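PDB 4N83: ribonucleoside-diphosphate reductase subunit beta from Streptococcus sanguinis, which is the manganese-binding small subunit of a class Ib ribonucleotide reductase, which probably makes deoxyribonucleotides for DNA synthesis and can also use iron. Local coordinates for residues Thr251-Tyr255 with Asp272-Val277; Ala76-Asp80 with Ala146-Lys150. One frame throughout, in Å; residues are numbered along the deposited sequence.

How the contacts relate
From the N terminus, the long helix 49-78 gives contact 2 its first half at 76-80. The chain then runs through helices 84-111, 114-124 and 128-143 before 146-150 comes back against it at the start of helix 148-160, closing an excursion of 65 residues that is mostly helix. Contact 1 opens only after contact 2 has closed, so the two stand in series and neither nests in nor crosses the other. Contact 1 shuts a much shorter loop, with 16 residues between its segments. Their centres lie about 29 Å apart. Contact 2 joins two helices that pass close to the manganese site, whereas contact 1 ties the loop ahead of helix 279-285 back onto helix 246-263.

Contact 1: Thr251-Tyr255 with Asp272-Val277; sequences TFLRY and DSADDV
Where the chain leaves helix 246-263 and doubles back toward helix 279-285, the returning loop 272-277 lies along one flank of the helix, and R254 and D272 make the salt bridge between them. R254 NE gives its hydrogen to D272 OD1 at 2.9 Å with a nearly straight N-H...O angle of 167°. The oxygen lies almost in the guanidinium plane, but the donor reaches it from above the carboxylate, the two planes being 80° apart. A bend at chi3 (-76°) turns the guanidinium of R254 back to this position, while its NH1 bonds the hydroxyl of Y229. The methyl CG2 of T251 also packs on D272 OD1 (3.4 Å).

Further along, V277 splits its two methyls: CG1 meets F252 CD1 at 3.5 Å, and CG2 sits 3.8 Å from Y255 CB. The Y255 ring has A274 CA over one face and the carbonyl oxygen of D272 at its edge, 3.5 Å from CD1. M282 of helix 279-285 touches both Y255 and V277. D272 and Y229 thus fix the arginine from two partners, and one ion pair between partly exposed residues supplements the apolar burial of V277 against F252.

Contact 2: Ala76-Asp80 with Ala146-Lys150; sequences ALRKD and ALEKK
K149 NZ donates to D80 OD2 at 2.7 Å, closing a salt bridge on the syn lone pair of the carboxylate, with the two side chains crossing at about a right angle. A bend at chi3 (-78°) in the otherwise extended lysine turns its ammonium end to the acid. A146 CB packs against the end of D80, 3.4 Å from OD1 and as near to CG. A76 CB packs on the aliphatic part of the same lysine, 4.0 Å from K149 CD.

This is the ferritin-like helical bundle of the small subunit, seen where helix 49-78 comes beside the start of helix 148-160. Here L77 reaches across with CD2, which lies 3.7 Å from the carbonyl oxygen of K149 and 3.9 Å from K150 CG. K150 turns its last bond (chi4 66°) and brings NZ within 3.7 Å of D80 O, too long for a hydrogen bond. The same NZ stays 5.2 Å from D80 OD2, not in contact, though its charge would probably add to that of K149 in favouring the ionised acid.

Y141 of helix 128-143 touches both A76 and K149, while F90 of helix 84-111 packs on L77. The L77 side chain is about 7 Å from a bound manganese ion and from the side chain of its ligand E157, which helix 148-160 carries.

Contact 1: Thr251-Tyr255 with Asp272-Val277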
loop_
_atom_site.group_PDB
_atom_site.type_symbol
_atom_site.label_atom_id
_atom_site.label_comp_id
_atom_site.label_asym_id
_atom_site.label_seq_id
_atom_site.Cartn_x
_atom_site.Cartn_y
_atom_site.Cartn_z
ATOM N N THR A 251 16.174 22.190 -20.303
ATOM C CA THR A 251 15.570 21.637 -21.518
ATOM C C THR A 251 14.754 20.380 -21.199
ATOM O O THR A 251 13.703 20.145 -21.798
ATOM C CB THR A 251 16.644 21.276 -22.569
ATOM O OG1 THR A 251 17.591 22.345 -22.685
ATOM C CG2 THR A 251 16.011 21.018 -23.932
ATOM N N PHE A 252 15.251 19.583 -20.256
ATOM C CA PHE A 252 14.591 18.346 -19.835
ATOM C C PHE A 252 13.346 18.633 -18.989
ATOM O O PHE A 252 12.356 17.903 -19.070
ATOM C CB PHE A 252 15.589 17.476 -19.053
ATOM C CG PHE A 252 15.188 16.027 -18.919
ATOM C CD1 PHE A 252 14.823 15.278 -20.032
ATOM C CD2 PHE A 252 15.223 15.399 -17.679
ATOM C CE1 PHE A 252 14.471 13.942 -19.905
ATOM C CE2 PHE A 252 14.878 14.063 -17.548
ATOM C CZ PHE A 252 14.503 13.333 -18.662
ATOM N N LEU A 253 13.402 19.696 -18.187
ATOM C CA LEU A 253 12.274 20.100 -17.337
ATOM C C LEU A 253 11.092 20.636 -18.146
ATOM O O LEU A 253 9.938 20.330 -17.841
ATOM C CB LEU A 253 12.715 21.151 -16.310
ATOM C CG LEU A 253 13.405 20.610 -15.054
ATOM C CD1 LEU A 253 14.101 21.732 -14.296
ATOM C CD2 LEU A 253 12.402 19.892 -14.159
ATOM N N ARG A 254 11.383 21.443 -19.163
ATOM C CA ARG A 254 10.349 21.962 -20.059
ATOM C C ARG A 254 9.693 20.843 -20.870
ATOM O O ARG A 254 8.500 20.904 -21.175
ATOM C CB ARG A 254 10.933 23.017 -21.005
ATOM C CG ARG A 254 11.260 24.343 -20.333
ATOM C CD ARG A 254 11.782 25.364 -21.335
ATOM N NE ARG A 254 13.169 25.098 -21.722
ATOM C CZ ARG A 254 14.250 25.606 -21.127
ATOM N NH1 ARG A 254 14.146 26.431 -20.089
ATOM N NH2 ARG A 254 15.458 25.282 -21.579
ATOM N N TYR A 255 10.482 19.824 -21.209
ATOM C CA TYR A 255 10.003 18.683 -21.990
ATOM C C TYR A 255 8.993 17.840 -21.209
ATOM O O TYR A 255 7.897 17.568 -21.699
ATOM C CB TYR A 255 11.190 17.819 -22.440
ATOM C CG TYR A 255 10.806 16.496 -23.068
ATOM C CD1 TYR A 255 9.993 16.448 -24.198
ATOM C CD2 TYR A 255 11.264 15.292 -22.538
ATOM C CE1 TYR A 255 9.642 15.241 -24.777
ATOM C CE2 TYR A 255 10.918 14.079 -23.111
ATOM C CZ TYR A 255 10.107 14.058 -24.230
ATOM O OH TYR A 255 9.761 12.857 -24.801
ATOM N N ASP A 272 10.007 22.494 -26.490
ATOM C CA ASP A 272 11.105 21.534 -26.349
ATOM C C ASP A 272 10.626 20.099 -26.568
ATOM O O ASP A 272 9.889 19.554 -25.747
ATOM C CB ASP A 272 11.754 21.650 -24.966
ATOM C CG ASP A 272 12.430 22.990 -24.745
ATOM O OD1 ASP A 272 13.265 23.084 -23.820
ATOM O OD2 ASP A 272 12.131 23.949 -25.487
ATOM N N SER A 273 11.052 19.502 -27.679
ATOM C CA SER A 273 10.702 18.123 -28.018
ATOM C C SER A 273 11.787 17.164 -27.515
ATOM O O SER A 273 12.637 17.549 -26.710
ATOM C CB SER A 273 10.526 17.992 -29.533
ATOM O OG SER A 273 9.968 16.736 -29.876
ATOM N N ALA A 274 11.745 15.919 -27.985
ATOM C CA ALA A 274 12.757 14.920 -27.634
ATOM C C ALA A 274 14.111 15.214 -28.287
ATOM O O ALA A 274 15.154 14.892 -27.719
ATOM C CB ALA A 274 12.282 13.527 -28.020
ATOM N N ASP A 275 14.088 15.816 -29.477
ATOM C CA ASP A 275 15.317 16.192 -30.191
ATOM C C ASP A 275 16.073 17.342 -29.515
ATOM O O ASP A 275 17.283 17.485 -29.701
ATOM C CB ASP A 275 15.007 16.574 -31.646
ATOM C CG ASP A 275 14.558 15.390 -32.489
ATOM O OD1 ASP A 275 14.034 15.624 -33.599
ATOM O OD2 ASP A 275 14.727 14.230 -32.055
ATOM N N ASP A 276 15.360 18.160 -28.741
ATOM C CA ASP A 276 15.974 19.274 -28.013
ATOM C C ASP A 276 16.732 18.787 -26.776
ATOM O O ASP A 276 17.773 19.341 -26.419
ATOM C CB ASP A 276 14.910 20.299 -27.603
ATOM C CG ASP A 276 14.183 20.898 -28.796
ATOM O OD1 ASP A 276 13.578 20.128 -29.573
ATOM O OD2 ASP A 276 14.210 22.136 -28.953
ATOM N N VAL A 277 16.201 17.749 -26.133
ATOM C CA VAL A 277 16.816 17.153 -24.947
ATOM C C VAL A 277 18.115 16.438 -25.319
ATOM O O VAL A 277 18.270 15.974 -26.450
ATOM C CB VAL A 277 15.848 16.150 -24.274
ATOM C CG1 VAL A 277 16.526 15.384 -23.143
ATOM C CG2 VAL A 277 14.610 16.872 -23.761
#

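Contact 2: Ala76-Asp80 with Ala146-Lys150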
loop_
_atom_site.group_PDB
_atom_site.type_symbol
_atom_site.label_atom_id
_atom_site.label_comp_id
_atom_site.label_asym_id
_atom_site.label_seq_id
_atom_site.Cartn_x
_atom_site.Cartn_y
_atom_site.Cartn_z
ATOM N N ALA A 76 -3.954 11.812 0.950
ATOM C CA ALA A 76 -4.849 12.888 0.529
ATOM C C ALA A 76 -5.679 12.489 -0.692
ATOM O O ALA A 76 -6.885 12.736 -0.737
ATOM C CB ALA A 76 -4.050 14.147 0.230
ATOM N N LEU A 77 -5.025 11.868 -1.672
ATOM C CA LEU A 77 -5.686 11.435 -2.905
ATOM C C LEU A 77 -6.740 10.348 -2.675
ATOM O O LEU A 77 -7.710 10.256 -3.427
ATOM C CB LEU A 77 -4.647 10.935 -3.915
ATOM C CG LEU A 77 -3.677 11.988 -4.461
ATOM C CD1 LEU A 77 -2.461 11.332 -5.103
ATOM C CD2 LEU A 77 -4.376 12.905 -5.455
ATOM N N ARG A 78 -6.545 9.531 -1.641
ATOM C CA ARG A 78 -7.461 8.426 -1.333
ATOM C C ARG A 78 -8.857 8.891 -0.913
ATOM O O ARG A 78 -9.856 8.288 -1.310
ATOM C CB ARG A 78 -6.866 7.522 -0.241
ATOM C CG ARG A 78 -7.868 6.593 0.441
ATOM C CD ARG A 78 -7.204 5.427 1.162
ATOM N NE ARG A 78 -5.966 5.819 1.835
ATOM C CZ ARG A 78 -4.733 5.628 1.360
ATOM N NH1 ARG A 78 -4.520 5.035 0.187
ATOM N NH2 ARG A 78 -3.696 6.040 2.076
ATOM N N LYS A 79 -8.925 9.954 -0.117
ATOM C CA LYS A 79 -10.204 10.439 0.416
ATOM C C LYS A 79 -11.153 10.994 -0.654
ATOM O O LYS A 79 -12.344 11.166 -0.394
ATOM C CB LYS A 79 -9.967 11.494 1.504
ATOM C CG LYS A 79 -9.350 10.931 2.778
ATOM C CD LYS A 79 -8.946 12.028 3.752
ATOM C CE LYS A 79 -10.151 12.685 4.405
ATOM N NZ LYS A 79 -9.742 13.744 5.367
ATOM N N ASP A 80 -10.628 11.267 -1.848
ATOM C CA ASP A 80 -11.431 11.762 -2.966
ATOM C C ASP A 80 -11.585 10.674 -4.025
ATOM O O ASP A 80 -11.286 10.880 -5.203
ATOM C CB ASP A 80 -10.775 13.009 -3.551
ATOM C CG ASP A 80 -10.382 14.004 -2.483
ATOM O OD1 ASP A 80 -11.284 14.543 -1.810
ATOM O OD2 ASP A 80 -9.171 14.239 -2.307
ATOM N N ALA A 146 -10.422 18.544 -4.164
ATOM C CA ALA A 146 -10.296 17.309 -4.942
ATOM C C ALA A 146 -10.216 17.573 -6.446
ATOM O O ALA A 146 -11.222 17.494 -7.156
ATOM C CB ALA A 146 -11.461 16.380 -4.636
ATOM N N LEU A 147 -9.000 17.853 -6.914
ATOM C CA LEU A 147 -8.707 18.202 -8.314
ATOM C C LEU A 147 -7.363 18.920 -8.341
ATOM O O LEU A 147 -6.522 18.663 -9.203
ATOM C CB LEU A 147 -9.786 19.107 -8.940
ATOM C CG LEU A 147 -10.192 18.823 -10.392
ATOM C CD1 LEU A 147 -10.546 17.360 -10.622
ATOM C CD2 LEU A 147 -11.359 19.714 -10.790
ATOM N N GLU A 148 -7.185 19.828 -7.383
ATOM C CA GLU A 148 -5.922 20.534 -7.176
ATOM C C GLU A 148 -4.840 19.592 -6.643
ATOM O O GLU A 148 -3.661 19.743 -6.969
ATOM C CB GLU A 148 -6.127 21.698 -6.198
ATOM C CG GLU A 148 -7.076 22.780 -6.702
ATOM C CD GLU A 148 -7.499 23.753 -5.617
ATOM O OE1 GLU A 148 -6.764 23.905 -4.618
ATOM O OE2 GLU A 148 -8.573 24.372 -5.765
ATOM N N LYS A 149 -5.250 18.627 -5.821
ATOM C CA LYS A 149 -4.335 17.622 -5.277
ATOM C C LYS A 149 -3.862 16.637 -6.348
ATOM O O LYS A 149 -2.742 16.133 -6.280
ATOM C CB LYS A 149 -4.997 16.869 -4.120
ATOM C CG LYS A 149 -5.269 17.749 -2.910
ATOM C CD LYS A 149 -6.017 17.010 -1.811
ATOM C CE LYS A 149 -7.497 16.882 -2.131
ATOM N NZ LYS A 149 -8.283 16.404 -0.960
ATOM N N LYS A 150 -4.720 16.367 -7.330
ATOM C CA LYS A 150 -4.359 15.510 -8.461
ATOM C C LYS A 150 -3.368 16.195 -9.403
ATOM O O LYS A 150 -2.489 15.541 -9.962
ATOM C CB LYS A 150 -5.610 15.083 -9.236
ATOM C CG LYS A 150 -6.505 14.123 -8.468
ATOM C CD LYS A 150 -7.695 13.674 -9.302
ATOM C CE LYS A 150 -8.430 12.507 -8.655
ATOM N NZ LYS A 150 -9.080 12.876 -7.367
#